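Local atomic coordinates of secreted effector protein sseI (Salmonella enterica subsp. enterica serovar Typhimurium, PDB entry 4G29), a protein that is a secreted Salmonella virulence factor whose catalytic domain has a papain-like, cysteine protease superfamily fold and probably acts as a thiol hydrolase on a host target. Residues 13-18 and 90-95; 37-42 and 98-103; 65-70 and 146-151; 134-139 and 161-166. All coordinates share one frame; numbering follows the deposited sequence.

Contact 1 of 4, residues 13-18 and 90-95; sequences TSDIDA and KDYVFD
I16 lies over one face of the Y92 ring. Its CG2 methyl sits 3.9 Å from the ring centroid, 19° off the normal, a CH-pi contact displaced toward the rim at CZ. The two side chains run past each other in opposite directions. The other branch of I16, ending in CD1, lies toward the inner end of the ring, 3.7 Å from Y92 CD1. With CG1 between the backbone N and the carbonyl carbon (chi1 51°), CG1 and CG2 leave CB in different directions, yet both meet the ring, CG2 near CZ and CG1 near CD1 and CE1. The same CD1 of I16 also approaches F94 CE1 at 4.3 Å.

D15 crosses Y92 at about a right angle and meets the ring edge. Its CB is 3.5 Å from Y92 OH, and the carboxylate and ring planes are 82° apart. The contact joins the loop before helix 18-26 to strand 90-95 of the antiparallel sheet of the papain-like fold. F58 lies against both I16 and Y92, and I114 of the adjoining strand 113-116 touches I16.

A water links the polar ends. It donates to D15 OD2 at 2.6 Å and also bonds to Y92 OH at 3.0 Å. The loop is shaped by an ST turn, in which D15 N donates to T13 OG1 at 3.2 Å. T13 CG2 approaches Y92 CD1 obliquely at 4.3 Å.

Contact 2 of 4, residues 37-42 and 98-103; sequences NPVGQC and AHQFEN
Q100 packs against P38, V39 and C42 at the probable active site of this papain-like fold. The arrangement of C42, H80 and D95 is consistent with a Cys-His-Asp triad. Q100 buries more surface here than any other residue of the two segments. Its CG stands between the backbone N and the carbonyl carbon (chi1 75°), and the chain is extended beyond it. The amide lies beside the turn that precedes helix 42-55. NE2 makes its hydrogen bond to H80 ND1, outside the two segments. Q100 may therefore help to orient that histidine.

P38 is the second main contributor. Its CG lies over one face of the H99 imidazole, 3.8 Å from the centroid and 23° off the normal, in a CH-pi contact. The closest ring atom is H99 CE1, 3.5 Å from P38 CG, and the two side chains cross at about a right angle. H99 NE2 is bonded to the carbonyl of V96, which would steady the ring.

P38 to Q41 form a type II beta turn, closed by Q41 N to P38 O at 3.0 Å. G40 fits it with a positive phi of 81°. V39 CG2 reaches Q100 CB at 4.0 Å, and those side chains also cross at about a right angle. At the end of the glutamine, OE1 lies 3.7 Å from G40 N, and NE2 is 3.8 Å from C42 SG.

Contact 3 of 4, residues 65-70 and 146-151; sequences GIFIWD and NAYDAL
The Y148 ring lies with one face against the backbone of strand 61-69. The carbonyl oxygen of G65 sits over the ring centre, 3.3 Å above the plane. G65 CA adds a CH-pi contact to the same ring, 4.0 Å from the centroid and 25° off the normal. G65 has no side chain, and a CB here would run into Y148 CD1. The tyrosine can therefore lie close to the strand.

The F67 ring receives Y148 CD2 over the centre of one face, 3.4 Å above its plane. The pair is oblique, with planes at 49° and centroids 4.6 Å apart. At the edge of the F67 ring, in its plane, lies the carbonyl oxygen of D149, 3.4 Å from CE1. A chi1 of -77° sets CG of F67 anti to the carbonyl carbon, where it meets Y148 CD2 at 3.5 Å. F67 CZ is also 3.5 Å from Y148 CA.

Beyond Y148 the chain makes an Asx turn. L151 N donates to D149 OD1 at 3.1 Å, from above the carboxylate plane. R153 forms a salt bridge with the same oxygen.

The contact packs the C-terminal end of helix 141-147, and the loop that leaves it, on the antiparallel sheet of the papain-like fold. Y148 O accepts from N79 ND2 of strand 78-87. On the other flank of strand 61-69, F67 and Y148 both touch Y134 of strand 132-138.

Contact 4 of 4, residues 134-139 and 161-166; sequences YYTDFS and AGKVFV
Y135 and V164 form an antiparallel hydrogen-bonded pair that adds the short strand 164-165 to the sheet of this papain-like fold, next to strand 132-138. Y135 N donates to V164 O at 2.9 Å, and V164 N returns a bond to Y135 O at 2.7 Å. Y134 and F165 are the neighbouring non-hydrogen-bonded pair, and Y134 CA makes a CA-H...O contact with V164 O.

On one side of the sheet, V164 CB lies over a face of the Y135 ring, 3.8 Å from its centroid and 15° off the normal. V166 CG2 meets the edge of that ring in its plane, 3.6 Å from CD2. R64 makes a cation-pi contact with Y135.

On the Y134 side, F165 lies beside the tyrosine and points the same way. Their planes are 79° apart, and Y134 CB is 3.9 Å from F165 CD1. CG of K163 lies 3.4 Å from Y134 CD1. The lysine chain then bends at chi2, and its CD lies 3.7 Å from T136 OG1. Y134 OH bonds to W69 NE1.

T136 OG1, which has Y148 OH as a second partner, donates to G162 O at 2.9 Å from above the carbonyl plane, 45° out of it.

Overall arrangement
Contacts 1, 3 and 4 all reach the same antiparallel sheet. Contacts 3 and 4 are direct neighbours on it, with centres about 11 Å apart. Y148 OH is 2.7 Å from T136 OG1, and F67 N is 2.9 Å from Y134 O, each a probable hydrogen bond. Contact 2 touches contact 3 where F101 CZ meets I68 CD1 at 3.8 Å. Contacts 1 and 3 lie on opposite sides of the chain's centre, about 24 Å apart between centres. The probable active site draws on several contacts: C42 belongs to contact 2, D95 to contact 1, and H80 also touches I66 of contact 3. Contact 4 lies about 20 Å from contact 2, centre to centre.

Contact 1 of 4, residues 13-18 and 90-95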
loop_
_atom_site.group_PDB
_atom_site.type_symbol
_atom_site.label_atom_id
_atom_site.label_comp_id
_atom_site.label_asym_id
_atom_site.label_seq_id
_atom_site.Cartn_x
_atom_site.Cartn_y
_atom_site.Cartn_z
ATOM N N THR A 13 -0.306 5.292 13.786
ATOM C CA THR A 13 -1.469 5.316 14.673
ATOM C C THR A 13 -1.100 5.018 16.119
ATOM O O THR A 13 -0.079 4.378 16.374
ATOM C CB THR A 13 -2.513 4.273 14.213
ATOM O OG1 THR A 13 -3.723 4.497 14.942
ATOM C CG2 THR A 13 -2.010 2.842 14.423
ATOM N N SER A 14 -1.953 5.483 17.047
ATOM C CA SER A 14 -1.816 5.242 18.493
ATOM C C SER A 14 -2.775 4.156 18.973
ATOM O O SER A 14 -2.617 3.660 20.101
ATOM C CB SER A 14 -2.085 6.531 19.285
ATOM O OG SER A 14 -0.993 7.399 19.102
ATOM N N ASP A 15 -3.733 3.791 18.110
ATOM C CA ASP A 15 -4.679 2.673 18.303
ATOM C C ASP A 15 -3.941 1.369 18.617
ATOM O O ASP A 15 -4.453 0.520 19.356
ATOM C CB ASP A 15 -5.531 2.419 17.034
ATOM C CG ASP A 15 -6.562 3.524 16.723
ATOM O OD1 ASP A 15 -6.733 4.520 17.475
ATOM O OD2 ASP A 15 -7.231 3.372 15.667
ATOM N N ILE A 16 -2.767 1.196 18.008
ATOM C CA ILE A 16 -1.855 0.061 18.278
ATOM C C ILE A 16 -0.505 0.691 18.542
ATOM O O ILE A 16 -0.339 1.864 18.258
ATOM C CB ILE A 16 -1.782 -0.955 17.076
ATOM C CG1 ILE A 16 -1.506 -0.219 15.773
ATOM C CG2 ILE A 16 -3.092 -1.816 17.031
ATOM C CD1 ILE A 16 -1.069 -1.113 14.615
ATOM N N ASP A 17 0.478 -0.055 19.045
ATOM C CA ASP A 17 1.773 0.595 19.315
ATOM C C ASP A 17 2.619 0.692 18.028
ATOM O O ASP A 17 3.681 0.061 17.891
ATOM C CB ASP A 17 2.538 -0.054 20.452
ATOM C CG ASP A 17 3.578 0.897 21.065
ATOM O OD1 ASP A 17 3.958 1.937 20.428
ATOM O OD2 ASP A 17 4.016 0.608 22.191
ATOM N N ALA A 18 2.131 1.503 17.088
ATOM C CA ALA A 18 2.788 1.629 15.797
ATOM C C ALA A 18 4.202 2.189 15.895
ATOM O O ALA A 18 5.099 1.749 15.168
ATOM C CB ALA A 18 1.954 2.489 14.845
ATOM N N LYS A 90 -10.362 -4.843 14.312
ATOM C CA LYS A 90 -10.085 -3.749 13.381
ATOM C C LYS A 90 -8.894 -4.106 12.506
ATOM O O LYS A 90 -7.973 -4.795 12.961
ATOM C CB LYS A 90 -9.835 -2.433 14.107
ATOM C CG LYS A 90 -11.007 -2.005 14.953
ATOM C CD LYS A 90 -10.736 -0.667 15.626
ATOM C CE LYS A 90 -9.834 -0.838 16.832
ATOM N NZ LYS A 90 -10.548 -1.444 18.012
ATOM N N ASP A 91 -8.953 -3.647 11.262
ATOM C CA ASP A 91 -7.851 -3.803 10.295
ATOM C C ASP A 91 -6.830 -2.676 10.423
ATOM O O ASP A 91 -7.188 -1.513 10.578
ATOM C CB ASP A 91 -8.405 -3.830 8.884
ATOM C CG ASP A 91 -8.983 -5.213 8.481
ATOM O OD1 ASP A 91 -8.815 -6.191 9.238
ATOM O OD2 ASP A 91 -9.606 -5.316 7.376
ATOM N N TYR A 92 -5.548 -3.053 10.356
ATOM C CA TYR A 92 -4.422 -2.125 10.243
ATOM C C TYR A 92 -3.592 -2.431 8.980
ATOM O O TYR A 92 -3.476 -3.579 8.564
ATOM C CB TYR A 92 -3.566 -2.246 11.522
ATOM C CG TYR A 92 -4.362 -1.825 12.725
ATOM C CD1 TYR A 92 -4.437 -0.487 13.107
ATOM C CD2 TYR A 92 -5.145 -2.745 13.398
ATOM C CE1 TYR A 92 -5.185 -0.111 14.207
ATOM C CE2 TYR A 92 -5.898 -2.380 14.460
ATOM C CZ TYR A 92 -5.920 -1.051 14.862
ATOM O OH TYR A 92 -6.682 -0.648 15.951
ATOM N N VAL A 93 -3.051 -1.384 8.395
ATOM C CA VAL A 93 -2.230 -1.476 7.210
ATOM C C VAL A 93 -0.826 -1.053 7.609
ATOM O O VAL A 93 -0.625 0.041 8.113
ATOM C CB VAL A 93 -2.739 -0.609 6.080
ATOM C CG1 VAL A 93 -1.913 -0.844 4.814
ATOM C CG2 VAL A 93 -4.234 -0.925 5.794
ATOM N N PHE A 94 0.119 -1.964 7.416
ATOM C CA PHE A 94 1.546 -1.674 7.474
ATOM C C PHE A 94 2.002 -1.376 6.046
ATOM O O PHE A 94 1.963 -2.250 5.137
ATOM C CB PHE A 94 2.299 -2.863 8.059
ATOM C CG PHE A 94 2.234 -2.993 9.561
ATOM C CD1 PHE A 94 1.038 -3.235 10.227
ATOM C CD2 PHE A 94 3.427 -3.048 10.298
ATOM C CE1 PHE A 94 1.006 -3.414 11.638
ATOM C CE2 PHE A 94 3.417 -3.252 11.630
ATOM C CZ PHE A 94 2.197 -3.406 12.337
ATOM N N ASP A 95 2.430 -0.142 5.831
ATOM C CA ASP A 95 2.876 0.303 4.526
ATOM C C ASP A 95 4.163 1.081 4.719
ATOM O O ASP A 95 4.200 2.311 4.597
ATOM C CB ASP A 95 1.763 1.153 3.885
ATOM C CG ASP A 95 2.065 1.600 2.450
ATOM O OD1 ASP A 95 3.130 1.265 1.917
ATOM O OD2 ASP A 95 1.186 2.309 1.880
HETATM O O HOH W 1 -8.406 1.340 14.591
#

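Contact 2 of 4, residues 37-42 and 98-103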
loop_
_atom_site.group_PDB
_atom_site.type_symbol
_atom_site.label_atom_id
_atom_site.label_comp_id
_atom_site.label_asym_id
_atom_site.label_seq_id
_atom_site.Cartn_x
_atom_site.Cartn_y
_atom_site.Cartn_z
ATOM N N ASN A 37 15.705 3.462 2.080
ATOM C CA ASN A 37 15.748 3.441 0.629
ATOM C C ASN A 37 14.644 2.593 0.026
ATOM O O ASN A 37 14.912 1.519 -0.496
ATOM C CB ASN A 37 17.118 2.971 0.151
ATOM C CG ASN A 37 18.237 3.970 0.524
ATOM O OD1 ASN A 37 18.284 5.079 0.001
ATOM N ND2 ASN A 37 19.089 3.584 1.479
ATOM N N PRO A 38 13.410 3.131 0.036
ATOM C CA PRO A 38 12.200 2.328 -0.226
ATOM C C PRO A 38 11.912 2.097 -1.689
ATOM O O PRO A 38 11.079 1.249 -1.986
ATOM C CB PRO A 38 11.099 3.200 0.382
ATOM C CG PRO A 38 11.603 4.546 0.325
ATOM C CD PRO A 38 13.048 4.413 0.639
ATOM N N VAL A 39 12.527 2.833 -2.621
ATOM C CA VAL A 39 12.138 2.696 -4.011
ATOM C C VAL A 39 12.479 1.281 -4.502
ATOM O O VAL A 39 13.577 0.798 -4.332
ATOM C CB VAL A 39 12.756 3.773 -4.957
ATOM C CG1 VAL A 39 12.516 3.372 -6.430
ATOM C CG2 VAL A 39 12.154 5.108 -4.618
ATOM N N GLY A 40 11.500 0.627 -5.081
ATOM C CA GLY A 40 11.668 -0.718 -5.584
ATOM C C GLY A 40 11.557 -1.806 -4.516
ATOM O O GLY A 40 11.744 -2.972 -4.838
ATOM N N GLN A 41 11.246 -1.432 -3.283
ATOM C CA GLN A 41 11.215 -2.415 -2.179
ATOM C C GLN A 41 9.900 -3.015 -1.722
ATOM O O GLN A 41 10.056 -3.973 -0.929
ATOM C CB GLN A 41 11.871 -1.826 -0.923
ATOM C CG GLN A 41 13.285 -1.388 -1.120
ATOM C CD GLN A 41 14.201 -2.487 -1.574
ATOM O OE1 GLN A 41 13.882 -3.669 -1.532
ATOM N NE2 GLN A 41 15.382 -2.106 -1.984
ATOM N N CYS A 42 8.696 -2.443 -2.056
ATOM C CA CYS A 42 7.409 -2.794 -1.484
ATOM C C CYS A 42 7.285 -4.283 -1.735
ATOM O O CYS A 42 6.842 -4.941 -0.856
ATOM C CB CYS A 42 6.093 -2.024 -1.976
ATOM S SG CYS A 42 6.049 -1.767 -3.565
ATOM N N ALA A 98 5.697 3.419 1.785
ATOM C CA ALA A 98 4.784 4.393 1.149
ATOM C C ALA A 98 5.558 5.602 0.642
ATOM O O ALA A 98 5.256 6.194 -0.399
ATOM C CB ALA A 98 3.676 4.866 2.192
ATOM N N HIS A 99 6.537 5.990 1.431
ATOM C CA HIS A 99 7.336 7.162 1.134
ATOM C C HIS A 99 8.210 7.038 -0.089
ATOM O O HIS A 99 8.859 8.057 -0.472
ATOM C CB HIS A 99 8.174 7.647 2.303
ATOM C CG HIS A 99 8.979 6.565 2.921
ATOM N ND1 HIS A 99 10.352 6.618 3.034
ATOM C CD2 HIS A 99 8.606 5.354 3.360
ATOM C CE1 HIS A 99 10.765 5.504 3.630
ATOM N NE2 HIS A 99 9.723 4.715 3.812
ATOM N N GLN A 100 8.202 5.875 -0.743
ATOM C CA GLN A 100 8.796 5.799 -2.084
ATOM C C GLN A 100 8.177 6.818 -3.068
ATOM O O GLN A 100 8.797 7.151 -4.055
ATOM C CB GLN A 100 8.793 4.400 -2.665
ATOM C CG GLN A 100 7.469 3.894 -3.149
ATOM C CD GLN A 100 7.551 2.752 -4.143
ATOM O OE1 GLN A 100 8.482 2.680 -4.953
ATOM N NE2 GLN A 100 6.504 1.911 -4.174
ATOM N N PHE A 101 6.984 7.323 -2.758
ATOM C CA PHE A 101 6.249 8.275 -3.601
ATOM C C PHE A 101 6.435 9.749 -3.234
ATOM O O PHE A 101 5.948 10.652 -3.958
ATOM C CB PHE A 101 4.753 7.923 -3.610
ATOM C CG PHE A 101 4.479 6.550 -4.117
ATOM C CD1 PHE A 101 4.907 6.192 -5.371
ATOM C CD2 PHE A 101 3.832 5.620 -3.325
ATOM C CE1 PHE A 101 4.716 4.932 -5.869
ATOM C CE2 PHE A 101 3.601 4.351 -3.791
ATOM C CZ PHE A 101 4.042 3.991 -5.052
ATOM N N GLU A 102 7.147 10.005 -2.140
ATOM C CA GLU A 102 7.359 11.386 -1.644
ATOM C C GLU A 102 7.815 12.354 -2.718
ATOM O O GLU A 102 7.337 13.519 -2.783
ATOM C CB GLU A 102 8.385 11.396 -0.513
ATOM C CG GLU A 102 8.376 12.691 0.292
ATOM C CD GLU A 102 9.510 12.757 1.310
ATOM O OE1 GLU A 102 10.445 11.917 1.218
ATOM O OE2 GLU A 102 9.466 13.666 2.189
ATOM N N ASN A 103 8.731 11.879 -3.544
ATOM C CA ASN A 103 9.319 12.655 -4.618
ATOM C C ASN A 103 8.665 12.435 -5.989
ATOM O O ASN A 103 9.245 12.846 -7.000
ATOM C CB ASN A 103 10.828 12.360 -4.674
ATOM C CG ASN A 103 11.566 12.873 -3.430
ATOM O OD1 ASN A 103 11.382 14.018 -3.026
ATOM N ND2 ASN A 103 12.374 12.016 -2.799
#

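Contact 3 of 4, residues 65-70 and 146-151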
loop_
_atom_site.group_PDB
_atom_site.type_symbol
_atom_site.label_atom_id
_atom_site.label_comp_id
_atom_site.label_asym_id
_atom_site.label_seq_id
_atom_site.Cartn_x
_atom_site.Cartn_y
_atom_site.Cartn_z
ATOM N N GLY A 65 -2.470 -5.262 -3.100
ATOM C CA GLY A 65 -1.905 -4.833 -4.378
ATOM C C GLY A 65 -2.603 -3.570 -4.830
ATOM O O GLY A 65 -3.850 -3.494 -4.753
ATOM N N ILE A 66 -1.835 -2.568 -5.199
ATOM C CA ILE A 66 -2.332 -1.248 -5.515
ATOM C C ILE A 66 -1.840 -0.752 -6.896
ATOM O O ILE A 66 -0.654 -0.988 -7.299
ATOM C CB ILE A 66 -1.847 -0.222 -4.413
ATOM C CG1 ILE A 66 -2.220 -0.710 -3.021
ATOM C CG2 ILE A 66 -2.263 1.286 -4.674
ATOM C CD1 ILE A 66 -1.195 -0.317 -1.968
ATOM N N PHE A 67 -2.741 -0.099 -7.647
ATOM C CA PHE A 67 -2.301 0.684 -8.792
ATOM C C PHE A 67 -2.591 2.175 -8.580
ATOM O O PHE A 67 -3.621 2.550 -7.979
ATOM C CB PHE A 67 -2.968 0.276 -10.092
ATOM C CG PHE A 67 -2.425 -1.001 -10.733
ATOM C CD1 PHE A 67 -1.029 -1.323 -10.739
ATOM C CD2 PHE A 67 -3.286 -1.843 -11.449
ATOM C CE1 PHE A 67 -0.561 -2.471 -11.365
ATOM C CE2 PHE A 67 -2.796 -3.043 -12.049
ATOM C CZ PHE A 67 -1.421 -3.299 -12.027
ATOM N N ILE A 68 -1.687 2.994 -9.136
ATOM C CA ILE A 68 -1.812 4.446 -9.164
ATOM C C ILE A 68 -1.694 4.869 -10.618
ATOM O O ILE A 68 -0.664 4.596 -11.276
ATOM C CB ILE A 68 -0.707 5.128 -8.320
ATOM C CG1 ILE A 68 -0.810 4.698 -6.854
ATOM C CG2 ILE A 68 -0.837 6.662 -8.469
ATOM C CD1 ILE A 68 0.520 4.789 -6.062
ATOM N N TRP A 69 -2.775 5.436 -11.153
ATOM C CA TRP A 69 -2.844 5.798 -12.553
ATOM C C TRP A 69 -2.888 7.298 -12.600
ATOM O O TRP A 69 -3.697 7.915 -11.919
ATOM C CB TRP A 69 -4.138 5.311 -13.204
ATOM C CG TRP A 69 -4.253 3.837 -13.458
ATOM C CD1 TRP A 69 -4.793 2.917 -12.632
ATOM C CD2 TRP A 69 -3.925 3.154 -14.667
ATOM N NE1 TRP A 69 -4.788 1.674 -13.216
ATOM C CE2 TRP A 69 -4.236 1.779 -14.463
ATOM C CE3 TRP A 69 -3.312 3.546 -15.863
ATOM C CZ2 TRP A 69 -4.036 0.809 -15.452
ATOM C CZ3 TRP A 69 -3.110 2.569 -16.845
ATOM C CH2 TRP A 69 -3.449 1.231 -16.626
ATOM N N ASP A 70 -2.024 7.879 -13.432
ATOM C CA ASP A 70 -1.967 9.331 -13.654
ATOM C C ASP A 70 -2.883 9.778 -14.775
ATOM O O ASP A 70 -3.450 10.881 -14.738
ATOM C CB ASP A 70 -0.553 9.727 -14.042
ATOM C CG ASP A 70 0.429 9.599 -12.904
ATOM O OD1 ASP A 70 0.048 9.869 -11.754
ATOM O OD2 ASP A 70 1.606 9.257 -13.176
ATOM N N ASN A 146 1.458 -10.756 -8.906
ATOM C CA ASN A 146 1.092 -11.085 -10.276
ATOM C C ASN A 146 -0.085 -10.274 -10.799
ATOM O O ASN A 146 -0.056 -9.832 -11.947
ATOM C CB ASN A 146 0.804 -12.577 -10.433
ATOM C CG ASN A 146 0.304 -12.917 -11.857
ATOM O OD1 ASN A 146 -0.915 -13.104 -12.085
ATOM N ND2 ASN A 146 1.221 -12.897 -12.822
ATOM N N ALA A 147 -1.075 -10.038 -9.930
ATOM C CA ALA A 147 -2.288 -9.342 -10.293
ATOM C C ALA A 147 -2.032 -7.846 -10.497
ATOM O O ALA A 147 -2.703 -7.190 -11.276
ATOM C CB ALA A 147 -3.378 -9.538 -9.178
ATOM N N TYR A 148 -1.096 -7.302 -9.746
ATOM C CA TYR A 148 -0.699 -5.898 -9.758
ATOM C C TYR A 148 0.727 -5.760 -10.244
ATOM O O TYR A 148 1.571 -5.134 -9.626
ATOM C CB TYR A 148 -0.909 -5.197 -8.390
ATOM C CG TYR A 148 -2.384 -4.890 -8.142
ATOM C CD1 TYR A 148 -3.240 -5.888 -7.718
ATOM C CD2 TYR A 148 -2.902 -3.590 -8.401
ATOM C CE1 TYR A 148 -4.630 -5.607 -7.572
ATOM C CE2 TYR A 148 -4.257 -3.292 -8.231
ATOM C CZ TYR A 148 -5.104 -4.291 -7.804
ATOM O OH TYR A 148 -6.427 -3.950 -7.663
ATOM N N ASP A 149 0.980 -6.321 -11.422
ATOM C CA ASP A 149 2.343 -6.373 -11.970
ATOM C C ASP A 149 2.750 -5.104 -12.726
ATOM O O ASP A 149 1.993 -4.169 -12.796
ATOM C CB ASP A 149 2.512 -7.641 -12.825
ATOM C CG ASP A 149 1.868 -7.553 -14.205
ATOM O OD1 ASP A 149 1.406 -6.486 -14.640
ATOM O OD2 ASP A 149 1.888 -8.588 -14.901
ATOM N N ALA A 150 3.983 -5.103 -13.247
ATOM C CA ALA A 150 4.540 -3.938 -13.932
ATOM C C ALA A 150 4.688 -4.187 -15.423
ATOM O O ALA A 150 5.629 -3.700 -16.034
ATOM C CB ALA A 150 5.883 -3.564 -13.320
ATOM N N LEU A 151 3.745 -4.921 -15.998
ATOM C CA LEU A 151 3.694 -5.103 -17.422
ATOM C C LEU A 151 2.582 -4.255 -18.039
ATOM O O LEU A 151 1.687 -3.817 -17.304
ATOM C CB LEU A 151 3.527 -6.591 -17.754
ATOM C CG LEU A 151 4.635 -7.519 -17.228
ATOM C CD1 LEU A 151 4.286 -8.926 -17.637
ATOM C CD2 LEU A 151 5.991 -7.089 -17.780
#

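Contact 4 of 4, residues 134-139 and 161-166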
loop_
_atom_site.group_PDB
_atom_site.type_symbol
_atom_site.label_atom_id
_atom_site.label_comp_id
_atom_site.label_asym_id
_atom_site.label_seq_id
_atom_site.Cartn_x
_atom_site.Cartn_y
_atom_site.Cartn_z
ATOM N N TYR A 134 -6.538 2.459 -6.795
ATOM C CA TYR A 134 -7.373 1.323 -6.366
ATOM C C TYR A 134 -6.505 0.125 -5.966
ATOM O O TYR A 134 -5.345 0.047 -6.359
ATOM C CB TYR A 134 -8.406 0.985 -7.453
ATOM C CG TYR A 134 -7.890 0.525 -8.766
ATOM C CD1 TYR A 134 -7.314 -0.768 -8.926
ATOM C CD2 TYR A 134 -7.942 1.357 -9.862
ATOM C CE1 TYR A 134 -6.878 -1.170 -10.157
ATOM C CE2 TYR A 134 -7.516 0.943 -11.097
ATOM C CZ TYR A 134 -6.983 -0.289 -11.242
ATOM O OH TYR A 134 -6.531 -0.654 -12.474
ATOM N N TYR A 135 -7.134 -0.812 -5.283
ATOM C CA TYR A 135 -6.468 -1.973 -4.747
ATOM C C TYR A 135 -7.352 -3.208 -4.688
ATOM O O TYR A 135 -8.612 -3.152 -4.810
ATOM C CB TYR A 135 -5.896 -1.614 -3.372
ATOM C CG TYR A 135 -6.935 -1.505 -2.253
ATOM C CD1 TYR A 135 -7.413 -2.656 -1.628
ATOM C CD2 TYR A 135 -7.394 -0.262 -1.810
ATOM C CE1 TYR A 135 -8.310 -2.584 -0.608
ATOM C CE2 TYR A 135 -8.325 -0.171 -0.809
ATOM C CZ TYR A 135 -8.764 -1.315 -0.192
ATOM O OH TYR A 135 -9.687 -1.147 0.836
ATOM N N THR A 136 -6.680 -4.339 -4.431
ATOM C CA THR A 136 -7.350 -5.558 -4.136
ATOM C C THR A 136 -6.501 -6.249 -3.040
ATOM O O THR A 136 -5.283 -6.171 -3.095
ATOM C CB THR A 136 -7.431 -6.506 -5.374
ATOM O OG1 THR A 136 -8.031 -5.840 -6.482
ATOM C CG2 THR A 136 -8.161 -7.854 -5.033
ATOM N N ASP A 137 -7.158 -6.830 -2.033
ATOM C CA ASP A 137 -6.511 -7.691 -1.040
ATOM C C ASP A 137 -6.510 -9.163 -1.438
ATOM O O ASP A 137 -7.529 -9.712 -1.926
ATOM C CB ASP A 137 -7.166 -7.501 0.342
ATOM C CG ASP A 137 -6.984 -6.118 0.921
ATOM O OD1 ASP A 137 -6.017 -5.448 0.586
ATOM O OD2 ASP A 137 -7.836 -5.693 1.740
ATOM N N PHE A 138 -5.389 -9.829 -1.158
ATOM C CA PHE A 138 -5.152 -11.219 -1.545
ATOM C C PHE A 138 -4.647 -11.990 -0.349
ATOM O O PHE A 138 -4.020 -11.437 0.562
ATOM C CB PHE A 138 -4.097 -11.285 -2.659
ATOM C CG PHE A 138 -4.479 -10.581 -3.889
ATOM C CD1 PHE A 138 -5.141 -11.259 -4.891
ATOM C CD2 PHE A 138 -4.132 -9.243 -4.117
ATOM C CE1 PHE A 138 -5.498 -10.619 -6.065
ATOM C CE2 PHE A 138 -4.485 -8.639 -5.341
ATOM C CZ PHE A 138 -5.157 -9.310 -6.261
ATOM N N SER A 139 -4.874 -13.298 -0.353
ATOM C CA SER A 139 -4.375 -14.129 0.735
ATOM C C SER A 139 -2.912 -14.499 0.509
ATOM O O SER A 139 -2.240 -14.934 1.438
ATOM C CB SER A 139 -5.252 -15.388 0.855
ATOM O OG SER A 139 -5.004 -16.177 -0.299
ATOM N N ALA A 161 -13.885 -5.284 -11.534
ATOM C CA ALA A 161 -14.375 -6.325 -10.609
ATOM C C ALA A 161 -13.339 -6.684 -9.562
ATOM O O ALA A 161 -12.207 -7.055 -9.888
ATOM C CB ALA A 161 -14.808 -7.573 -11.401
ATOM N N GLY A 162 -13.679 -6.531 -8.281
ATOM C CA GLY A 162 -12.747 -6.840 -7.202
ATOM C C GLY A 162 -11.757 -5.727 -6.910
ATOM O O GLY A 162 -10.868 -5.869 -6.061
ATOM N N LYS A 163 -11.921 -4.596 -7.589
ATOM C CA LYS A 163 -11.119 -3.410 -7.312
ATOM C C LYS A 163 -11.830 -2.522 -6.299
ATOM O O LYS A 163 -13.087 -2.282 -6.372
ATOM C CB LYS A 163 -10.881 -2.583 -8.574
ATOM C CG LYS A 163 -9.787 -3.013 -9.517
ATOM C CD LYS A 163 -9.502 -4.453 -9.603
ATOM C CE LYS A 163 -8.554 -4.817 -10.791
ATOM N NZ LYS A 163 -8.600 -6.295 -10.915
ATOM N N VAL A 164 -11.059 -2.048 -5.346
ATOM C CA VAL A 164 -11.537 -1.131 -4.332
ATOM C C VAL A 164 -10.925 0.235 -4.571
ATOM O O VAL A 164 -9.709 0.384 -4.540
ATOM C CB VAL A 164 -11.238 -1.612 -2.896
ATOM C CG1 VAL A 164 -11.808 -0.651 -1.851
ATOM C CG2 VAL A 164 -11.739 -3.069 -2.685
ATOM N N PHE A 165 -11.746 1.251 -4.823
ATOM C CA PHE A 165 -11.246 2.614 -5.081
ATOM C C PHE A 165 -10.892 3.318 -3.798
ATOM O O PHE A 165 -11.663 3.315 -2.828
ATOM C CB PHE A 165 -12.245 3.428 -5.887
ATOM C CG PHE A 165 -12.513 2.853 -7.231
ATOM C CD1 PHE A 165 -11.616 3.084 -8.283
ATOM C CD2 PHE A 165 -13.664 2.124 -7.488
ATOM C CE1 PHE A 165 -11.841 2.524 -9.503
ATOM C CE2 PHE A 165 -13.902 1.605 -8.750
ATOM C CZ PHE A 165 -12.978 1.787 -9.728
ATOM N N VAL A 166 -9.684 3.882 -3.802
ATOM C CA VAL A 166 -9.223 4.847 -2.823
ATOM C C VAL A 166 -9.584 6.262 -3.251
ATOM O O VAL A 166 -10.075 7.065 -2.449
ATOM C CB VAL A 166 -7.747 4.714 -2.623
ATOM C CG1 VAL A 166 -7.254 5.820 -1.682
ATOM C CG2 VAL A 166 -7.480 3.321 -2.010
#